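Local coordinates for GphF Dehydratase 1 (Archangium violaceum, PDB 6MBF), which probably dehydrates a polyketide intermediate in gephyronic acid biosynthesis, as a dehydratase domain of a polyketide synthase linked to olefin rearrangement, at residues 177-191 / 239-251. Numbering follows the deposited sequence. Where two conformers were deposited one is given.
Sequences REAIGHVCLQGEEAQ and VREVRVHLRLHPP
Pro250 lies over one face of the Arg177 guanidinium, its CA 3.5 Å from the plane and over the centre; at the edge Arg177 NE gives a hydrogen bond to Leu248 O (3.1 Å), and a water links NH2 to the same oxygen. The rings of His182 and His245 are met at their edges, each through NE2 by a carboxylate of the facing strand. His182 NE2 reaches the anti lone pair of Glu241 OE2 at 2.7 Å, ring and carboxylate only 17° apart. In His245 a trans chi1 (177°) turns the ring toward strand 178-184, where NE2 meets Glu178 OE1 (2.8 Å) from above the carboxylate plane. The other oxygen, Glu178 OE2, is gripped from one face by Arg247 NE (2.8 Å) and NH2 in a side-on salt bridge, the two planes 75° apart. Replacing Glu178 by an alanine would probably leave the Arg247 charge without this mate and the His245 ring freer to turn. Glu178, Ile180, His182 and Cys184 share this face with Glu241, Arg243, His245 and Arg247. On the reverse face Val183 CG2 presses tightly on Val242 CG2 (3.4 Å) and Ala179 CB on Leu246 CG (3.9 Å), under helix 200-214, where Leu213, Leu202 and Cys209 touch Ala179, Val183 and Leu246. Paired backbone bonds at Ala179-Leu246, Gly181-Val244 and Val183-Val242 join the antiparallel strands. This pairing of neighbouring antiparallel strands, with a helix packed on the apolar face, is characteristic of the hot-dog fold of polyketide synthase dehydratases.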
ATOM      1  N   ARG A 177      13.938   2.818  17.332  1.00 15.48           N
ATOM      2  CA  ARG A 177      13.471   2.544  15.978  1.00 17.42           C
ATOM      3  C   ARG A 177      12.012   2.104  15.941  1.00 16.93           C
ATOM      4  O   ARG A 177      11.571   1.535  14.932  1.00 17.77           O
ATOM      5  CB  ARG A 177      14.337   1.466  15.313  1.00 20.58           C
ATOM      6  CG  ARG A 177      15.798   1.816  15.134  1.00 21.78           C
ATOM      7  CD  ARG A 177      16.461   0.837  14.177  1.00 19.57           C
ATOM      8  NE  ARG A 177      16.468  -0.529  14.688  1.00 18.03           N
ATOM      9  CZ  ARG A 177      17.397  -1.011  15.512  1.00 20.37           C
ATOM     10  NH1 ARG A 177      18.401  -0.235  15.916  1.00 19.69           N
ATOM     11  NH2 ARG A 177      17.327  -2.269  15.926  1.00 19.25           N
ATOM     12  N   GLU A 178      11.261   2.348  17.011  1.00 16.41           N
ATOM     13  CA  GLU A 178       9.851   2.010  17.079  1.00 14.69           C
ATOM     14  C   GLU A 178       9.004   3.268  17.180  1.00 18.06           C
ATOM     15  O   GLU A 178       9.462   4.332  17.615  1.00 18.14           O
ATOM     16  CB  GLU A 178       9.566   1.091  18.273  1.00 16.19           C
ATOM     17  CG  GLU A 178      10.310  -0.225  18.194  1.00 17.52           C
ATOM     18  CD  GLU A 178       9.846  -1.237  19.234  1.00 17.41           C
ATOM     19  OE1 GLU A 178       8.716  -1.092  19.753  1.00 17.52           O
ATOM     20  OE2 GLU A 178      10.621  -2.183  19.520  1.00 18.11           O
ATOM     21  N   ALA A 179       7.749   3.140  16.755  1.00 15.83           N
ATOM     22  CA  ALA A 179       6.833   4.267  16.817  1.00 15.91           C
ATOM     23  C   ALA A 179       5.411   3.752  16.932  1.00 16.05           C
ATOM     24  O   ALA A 179       5.102   2.622  16.547  1.00 17.89           O
ATOM     25  CB  ALA A 179       6.965   5.179  15.593  1.00 15.51           C
ATOM     26  N   ILE A 180       4.542   4.604  17.465  1.00 16.18           N
ATOM     27  CA  ILE A 180       3.103   4.398  17.400  1.00 14.72           C
ATOM     28  C   ILE A 180       2.487   5.625  16.752  1.00 20.07           C
ATOM     29  O   ILE A 180       2.779   6.762  17.150  1.00 18.74           O
ATOM     30  CB  ILE A 180       2.485   4.131  18.780  1.00 21.33           C
ATOM     31  CG1 ILE A 180       2.947   2.772  19.295  1.00 21.25           C
ATOM     32  CG2 ILE A 180       0.962   4.180  18.694  1.00 36.31           C
ATOM     33  CD1 ILE A 180       2.522   2.534  20.687  1.00 37.22           C
ATOM     34  N   GLY A 181       1.681   5.394  15.729  1.00 19.32           N
ATOM     35  CA  GLY A 181       1.018   6.459  15.015  1.00 24.67           C
ATOM     36  C   GLY A 181      -0.480   6.259  15.090  1.00 21.65           C
ATOM     37  O   GLY A 181      -0.966   5.136  15.242  1.00 24.88           O
ATOM     38  N   HIS A 182      -1.204   7.363  15.018  1.00 16.92           N
ATOM     39  CA  HIS A 182      -2.655   7.367  14.910  1.00 15.19           C
ATOM     40  C   HIS A 182      -2.988   7.916  13.529  1.00 15.98           C
ATOM     41  O   HIS A 182      -2.614   9.051  13.213  1.00 16.93           O
ATOM     42  CB  HIS A 182      -3.268   8.224  16.022  1.00 19.19           C
ATOM     43  CG  HIS A 182      -4.746   8.419  15.900  1.00 19.04           C
ATOM     44  ND1 HIS A 182      -5.391   9.535  16.387  1.00 28.55           N
ATOM     45  CD2 HIS A 182      -5.707   7.640  15.346  1.00 20.42           C
ATOM     46  CE1 HIS A 182      -6.686   9.435  16.146  1.00 31.12           C
ATOM     47  NE2 HIS A 182      -6.905   8.291  15.520  1.00 19.40           N
ATOM     48  N   VAL A 183      -3.636   7.099  12.692  1.00 14.31           N
ATOM     49  CA  VAL A 183      -3.996   7.496  11.337  1.00 14.96           C
ATOM     50  C   VAL A 183      -5.508   7.432  11.203  1.00 15.46           C
ATOM     51  O   VAL A 183      -6.161   6.520  11.728  1.00 15.29           O
ATOM     52  CB  VAL A 183      -3.311   6.653  10.227  1.00 19.91           C
ATOM     53  CG1 VAL A 183      -1.848   6.427  10.510  1.00 15.66           C
ATOM     54  CG2 VAL A 183      -4.029   5.367   9.953  1.00 45.46           C
ATOM     55  N   CYS A 184      -6.064   8.413  10.502  1.00 18.77           N
ATOM     56  CA  CYS A 184      -7.506   8.527  10.371  1.00 17.36           C
ATOM     57  C   CYS A 184      -7.832   9.114   9.009  1.00 23.55           C
ATOM     58  O   CYS A 184      -7.275  10.147   8.624  1.00 22.65           O
ATOM     59  CB  CYS A 184      -8.077   9.399  11.489  1.00 24.15           C
ATOM     60  SG  CYS A 184      -9.865   9.383  11.583  1.00 23.20           S
ATOM     61  N   LEU A 185      -8.716   8.443   8.279  1.00 16.70           N
ATOM     62  CA  LEU A 185      -9.159   8.977   7.002  1.00 17.79           C
ATOM     63  C   LEU A 185     -10.116  10.136   7.219  1.00 19.68           C
ATOM     64  O   LEU A 185     -10.802  10.225   8.240  1.00 20.70           O
ATOM     65  CB  LEU A 185      -9.844   7.901   6.173  1.00 19.89           C
ATOM     66  CG  LEU A 185      -8.973   6.702   5.797  1.00 21.20           C
ATOM     67  CD1 LEU A 185      -9.804   5.690   5.071  1.00 22.91           C
ATOM     68  CD2 LEU A 185      -7.765   7.125   4.966  1.00 21.18           C
ATOM     69  N   GLN A 186     -10.149  11.047   6.254  0.53 21.06           N
ATOM     70  CA  GLN A 186     -11.101  12.147   6.283  0.53 23.51           C
ATOM     71  C   GLN A 186     -11.583  12.404   4.864  0.53 22.41           C
ATOM     72  O   GLN A 186     -11.180  11.724   3.910  0.53 19.93           O
ATOM     73  CB  GLN A 186     -10.493  13.418   6.901  0.53 24.63           C
ATOM     74  CG  GLN A 186     -10.146  13.331   8.388  0.53 25.19           C
ATOM     75  CD  GLN A 186     -11.363  13.093   9.275  0.53 22.47           C
ATOM     76  OE1 GLN A 186     -12.484  13.456   8.921  0.53 38.40           O
ATOM     77  NE2 GLN A 186     -11.141  12.485  10.434  0.53 21.95           N
ATOM     78  N   GLY A 187     -12.456  13.397   4.732  1.00 27.44           N
ATOM     79  CA  GLY A 187     -12.944  13.806   3.425  1.00 30.99           C
ATOM     80  C   GLY A 187     -13.532  12.666   2.624  1.00 19.57           C
ATOM     81  O   GLY A 187     -14.199  11.773   3.162  1.00 28.56           O
ATOM     82  N   GLU A 188     -13.264  12.688   1.315  1.00 22.25           N
ATOM     83  CA  GLU A 188     -13.796  11.668   0.418  1.00 29.66           C
ATOM     84  C   GLU A 188     -13.250  10.293   0.767  1.00 24.34           C
ATOM     85  O   GLU A 188     -13.950   9.284   0.629  1.00 26.84           O
ATOM     86  CB  GLU A 188     -13.455  12.006  -1.033  1.00 25.58           C
ATOM     87  CG  GLU A 188     -13.912  13.384  -1.499  1.00 47.59           C
ATOM     88  CD  GLU A 188     -13.662  13.609  -2.984  1.00 55.88           C
ATOM     89  OE1 GLU A 188     -14.108  14.651  -3.511  1.00 65.12           O
ATOM     90  OE2 GLU A 188     -13.025  12.743  -3.627  1.00 56.85           O
ATOM     91  N   GLU A 189     -11.997  10.232   1.216  1.00 23.53           N
ATOM     92  CA  GLU A 189     -11.385   8.930   1.460  1.00 22.34           C
ATOM     93  C   GLU A 189     -12.059   8.217   2.628  1.00 25.56           C
ATOM     94  O   GLU A 189     -12.220   6.989   2.604  1.00 23.09           O
ATOM     95  CB  GLU A 189      -9.880   9.099   1.680  1.00 21.92           C
ATOM     96  CG  GLU A 189      -9.065   9.178   0.369  1.00 24.11           C
ATOM     97  CD  GLU A 189      -9.245  10.494  -0.401  1.00 28.44           C
ATOM     98  OE1 GLU A 189      -9.104  10.492  -1.643  1.00 34.15           O
ATOM     99  OE2 GLU A 189      -9.511  11.528   0.238  1.00 28.71           O
ATOM    100  N   ALA A 190     -12.496   8.968   3.645  1.00 20.45           N
ATOM    101  CA  ALA A 190     -13.248   8.361   4.737  1.00 24.92           C
ATOM    102  C   ALA A 190     -14.636   7.915   4.300  1.00 22.76           C
ATOM    103  O   ALA A 190     -15.239   7.072   4.965  1.00 28.59           O
ATOM    104  CB  ALA A 190     -13.369   9.330   5.913  1.00 24.71           C
ATOM    105  N   GLN A 191     -15.156   8.463   3.204  1.00 20.18           N
ATOM    106  CA  GLN A 191     -16.475   8.076   2.719  1.00 22.91           C
ATOM    107  C   GLN A 191     -16.449   6.801   1.887  1.00 20.83           C
ATOM    108  O   GLN A 191     -17.519   6.292   1.529  1.00 32.74           O
ATOM    109  CB  GLN A 191     -17.078   9.217   1.893  1.00 24.35           C
ATOM    110  CG  GLN A 191     -17.231  10.515   2.666  1.00 33.34           C
ATOM    111  CD  GLN A 191     -17.848  10.292   4.030  1.00 53.07           C
ATOM    112  OE1 GLN A 191     -17.234  10.579   5.059  1.00 54.90           O
ATOM    113  NE2 GLN A 191     -19.069   9.767   4.046  1.00 41.64           N
ATOM    114  N   VAL A 239     -11.797  -0.531   7.322  1.00 19.52           N
ATOM    115  CA  VAL A 239     -11.362   0.246   8.480  1.00 18.08           C
ATOM    116  C   VAL A 239     -10.969   1.650   8.038  1.00 19.51           C
ATOM    117  O   VAL A 239     -10.345   1.830   6.987  1.00 20.22           O
ATOM    118  CB  VAL A 239     -10.197  -0.479   9.180  1.00 17.56           C
ATOM    119  CG1 VAL A 239      -9.606   0.392  10.276  1.00 28.92           C
ATOM    120  CG2 VAL A 239     -10.673  -1.812   9.753  1.00 20.95           C
ATOM    121  N   ARG A 240     -11.346   2.666   8.834  1.00 17.66           N
ATOM    122  CA  ARG A 240     -11.072   4.060   8.507  1.00 18.37           C
ATOM    123  C   ARG A 240     -10.068   4.712   9.444  1.00 17.99           C
ATOM    124  O   ARG A 240      -9.642   5.843   9.178  1.00 17.66           O
ATOM    125  CB  ARG A 240     -12.366   4.897   8.539  1.00 22.82           C
ATOM    126  CG  ARG A 240     -13.560   4.260   7.831  1.00 24.44           C
ATOM    127  CD  ARG A 240     -14.712   5.259   7.692  1.00 23.41           C
ATOM    128  NE  ARG A 240     -15.223   5.715   8.982  1.00 21.16           N
ATOM    129  CZ  ARG A 240     -16.093   6.710   9.120  1.00 29.29           C
ATOM    130  NH1 ARG A 240     -16.534   7.354   8.046  1.00 21.95           N
ATOM    131  NH2 ARG A 240     -16.515   7.065  10.329  1.00 26.29           N
ATOM    132  N   GLU A 241      -9.675   4.033  10.519  1.00 15.30           N
ATOM    133  CA  GLU A 241      -8.930   4.670  11.594  1.00 14.89           C
ATOM    134  C   GLU A 241      -8.225   3.580  12.382  1.00 15.15           C
ATOM    135  O   GLU A 241      -8.863   2.597  12.780  1.00 16.39           O
ATOM    136  CB  GLU A 241      -9.866   5.484  12.499  1.00 18.16           C
ATOM    137  CG  GLU A 241      -9.150   6.272  13.587  1.00 19.37           C
ATOM    138  CD  GLU A 241     -10.094   7.156  14.389  1.00 24.31           C
ATOM    139  OE1 GLU A 241     -11.329   7.033  14.220  1.00 21.91           O
ATOM    140  OE2 GLU A 241      -9.597   7.961  15.202  1.00 23.62           O
ATOM    141  N   VAL A 242      -6.911   3.735  12.586  1.00 17.25           N
ATOM    142  CA  VAL A 242      -6.129   2.764  13.341  1.00 15.05           C
ATOM    143  C   VAL A 242      -5.075   3.480  14.171  1.00 16.87           C
ATOM    144  O   VAL A 242      -4.719   4.636  13.919  1.00 17.03           O
ATOM    145  CB  VAL A 242      -5.409   1.714  12.453  1.00 13.93           C
ATOM    146  CG1 VAL A 242      -6.405   0.839  11.685  1.00 17.61           C
ATOM    147  CG2 VAL A 242      -4.433   2.398  11.509  1.00 13.85           C
ATOM    148  N   ARG A 243      -4.581   2.771  15.173  1.00 16.22           N
ATOM    149  CA  ARG A 243      -3.281   3.051  15.752  1.00 16.49           C
ATOM    150  C   ARG A 243      -2.320   1.997  15.227  1.00 17.77           C
ATOM    151  O   ARG A 243      -2.654   0.812  15.172  1.00 19.84           O
ATOM    152  CB  ARG A 243      -3.327   3.037  17.280  1.00 16.75           C
ATOM    153  CG  ARG A 243      -4.172   4.166  17.865  1.00 18.10           C
ATOM    154  CD  ARG A 243      -3.946   4.248  19.373  1.00 25.43           C
ATOM    155  NE  ARG A 243      -4.683   5.353  19.984  1.00 35.59           N
ATOM    156  CZ  ARG A 243      -5.920   5.262  20.463  1.00 31.87           C
ATOM    157  NH1 ARG A 243      -6.587   4.113  20.411  1.00 30.09           N
ATOM    158  NH2 ARG A 243      -6.500   6.329  20.995  1.00 36.38           N
ATOM    159  N   VAL A 244      -1.142   2.428  14.801  1.00 15.52           N
ATOM    160  CA  VAL A 244      -0.200   1.527  14.153  1.00 13.81           C
ATOM    161  C   VAL A 244       1.092   1.513  14.954  1.00 17.28           C
ATOM    162  O   VAL A 244       1.614   2.572  15.319  1.00 20.62           O
ATOM    163  CB  VAL A 244       0.060   1.919  12.687  1.00 17.85           C
ATOM    164  CG1 VAL A 244       0.444   3.399  12.564  1.00 18.02           C
ATOM    165  CG2 VAL A 244       1.125   1.009  12.086  1.00 18.07           C
ATOM    166  N   HIS A 245       1.585   0.318  15.252  1.00 15.02           N
ATOM    167  CA  HIS A 245       2.910   0.149  15.823  1.00 13.33           C
ATOM    168  C   HIS A 245       3.857  -0.289  14.713  1.00 14.80           C
ATOM    169  O   HIS A 245       3.532  -1.192  13.937  1.00 17.50           O
ATOM    170  CB  HIS A 245       2.880  -0.878  16.958  1.00 16.72           C
ATOM    171  CG  HIS A 245       4.220  -1.151  17.553  1.00 16.98           C
ATOM    172  ND1 HIS A 245       4.693  -2.429  17.758  1.00 22.98           N
ATOM    173  CD2 HIS A 245       5.207  -0.315  17.955  1.00 17.35           C
ATOM    174  CE1 HIS A 245       5.905  -2.368  18.279  1.00 20.27           C
ATOM    175  NE2 HIS A 245       6.241  -1.098  18.405  1.00 16.11           N
ATOM    176  N   LEU A 246       5.016   0.363  14.615  1.00 15.67           N
ATOM    177  CA  LEU A 246       5.996   0.013  13.595  1.00 13.63           C
ATOM    178  C   LEU A 246       7.353  -0.211  14.244  1.00 15.22           C
ATOM    179  O   LEU A 246       7.670   0.388  15.276  1.00 15.29           O
ATOM    180  CB  LEU A 246       6.106   1.096  12.506  1.00 14.74           C
ATOM    181  CG  LEU A 246       6.786   2.414  12.897  1.00 20.97           C
ATOM    182  CD1 LEU A 246       8.305   2.370  12.667  1.00 25.48           C
ATOM    183  CD2 LEU A 246       6.208   3.545  12.107  1.00 21.70           C
ATOM    184  N   ARG A 247       8.151  -1.084  13.632  1.00 13.17           N
ATOM    185  CA  ARG A 247       9.514  -1.334  14.094  1.00 13.89           C
ATOM    186  C   ARG A 247      10.446  -1.401  12.891  1.00 15.82           C
ATOM    187  O   ARG A 247      10.302  -2.271  12.029  1.00 15.98           O
ATOM    188  CB  ARG A 247       9.606  -2.625  14.923  1.00 16.63           C
ATOM    189  CG  ARG A 247      11.047  -2.971  15.333  1.00 18.17           C
ATOM    190  CD  ARG A 247      11.141  -4.247  16.196  1.00 17.93           C
ATOM    191  NE  ARG A 247      10.431  -4.121  17.466  1.00 18.55           N
ATOM    192  CZ  ARG A 247       9.451  -4.925  17.879  1.00 20.50           C
ATOM    193  NH1 ARG A 247       9.041  -5.938  17.119  1.00 22.90           N
ATOM    194  NH2 ARG A 247       8.879  -4.718  19.060  1.00 21.22           N
ATOM    195  N   LEU A 248      11.406  -0.485  12.840  1.00 15.37           N
ATOM    196  CA  LEU A 248      12.437  -0.521  11.818  1.00 14.81           C
ATOM    197  C   LEU A 248      13.515  -1.524  12.203  1.00 17.97           C
ATOM    198  O   LEU A 248      13.928  -1.599  13.364  1.00 16.96           O
ATOM    199  CB  LEU A 248      13.043   0.872  11.638  1.00 16.44           C
ATOM    200  CG  LEU A 248      12.305   1.773  10.645  1.00 23.19           C
ATOM    201  CD1 LEU A 248      12.571   3.240  10.951  1.00 25.06           C
ATOM    202  CD2 LEU A 248      12.726   1.441   9.213  1.00 17.21           C
ATOM    203  N   HIS A 249      13.964  -2.306  11.225  1.00 14.05           N
ATOM    204  CA  HIS A 249      15.083  -3.202  11.432  1.00 16.41           C
ATOM    205  C   HIS A 249      16.366  -2.386  11.584  1.00 19.79           C
ATOM    206  O   HIS A 249      16.426  -1.231  11.162  1.00 19.32           O
ATOM    207  CB  HIS A 249      15.199  -4.179  10.260  1.00 17.67           C
ATOM    208  CG  HIS A 249      14.085  -5.176  10.190  1.00 20.30           C
ATOM    209  ND1 HIS A 249      14.182  -6.347   9.470  1.00 22.84           N
ATOM    210  CD2 HIS A 249      12.854  -5.181  10.755  1.00 19.82           C
ATOM    211  CE1 HIS A 249      13.057  -7.029   9.588  1.00 25.13           C
ATOM    212  NE2 HIS A 249      12.234  -6.346  10.364  1.00 20.26           N
ATOM    213  N   PRO A 250      17.402  -2.960  12.194  1.00 21.04           N
ATOM    214  CA  PRO A 250      18.666  -2.228  12.346  1.00 28.39           C
ATOM    215  C   PRO A 250      19.227  -1.830  10.993  1.00 18.59           C
ATOM    216  O   PRO A 250      19.366  -2.673  10.095  1.00 21.58           O
ATOM    217  CB  PRO A 250      19.583  -3.235  13.065  1.00 24.34           C
ATOM    218  CG  PRO A 250      18.901  -4.552  12.967  1.00 26.05           C
ATOM    219  CD  PRO A 250      17.435  -4.267  12.869  1.00 22.11           C
ATOM    220  N   PRO A 251      19.533  -0.553  10.803  1.00 21.72           N
ATOM    221  CA  PRO A 251      20.062  -0.097   9.516  1.00 23.80           C
ATOM    222  C   PRO A 251      21.536  -0.445   9.378  1.00 26.42           C
ATOM    223  O   PRO A 251      22.248  -0.666  10.357  1.00 24.81           O
ATOM    224  CB  PRO A 251      19.862   1.424   9.558  1.00 25.25           C
ATOM    225  CG  PRO A 251      19.252   1.734  10.900  1.00 40.62           C
ATOM    226  CD  PRO A 251      19.441   0.542  11.777  1.00 26.33           C
TER
HETATM  227  O   HOH W   1      14.910  -3.626  14.987  1.00 19.31           O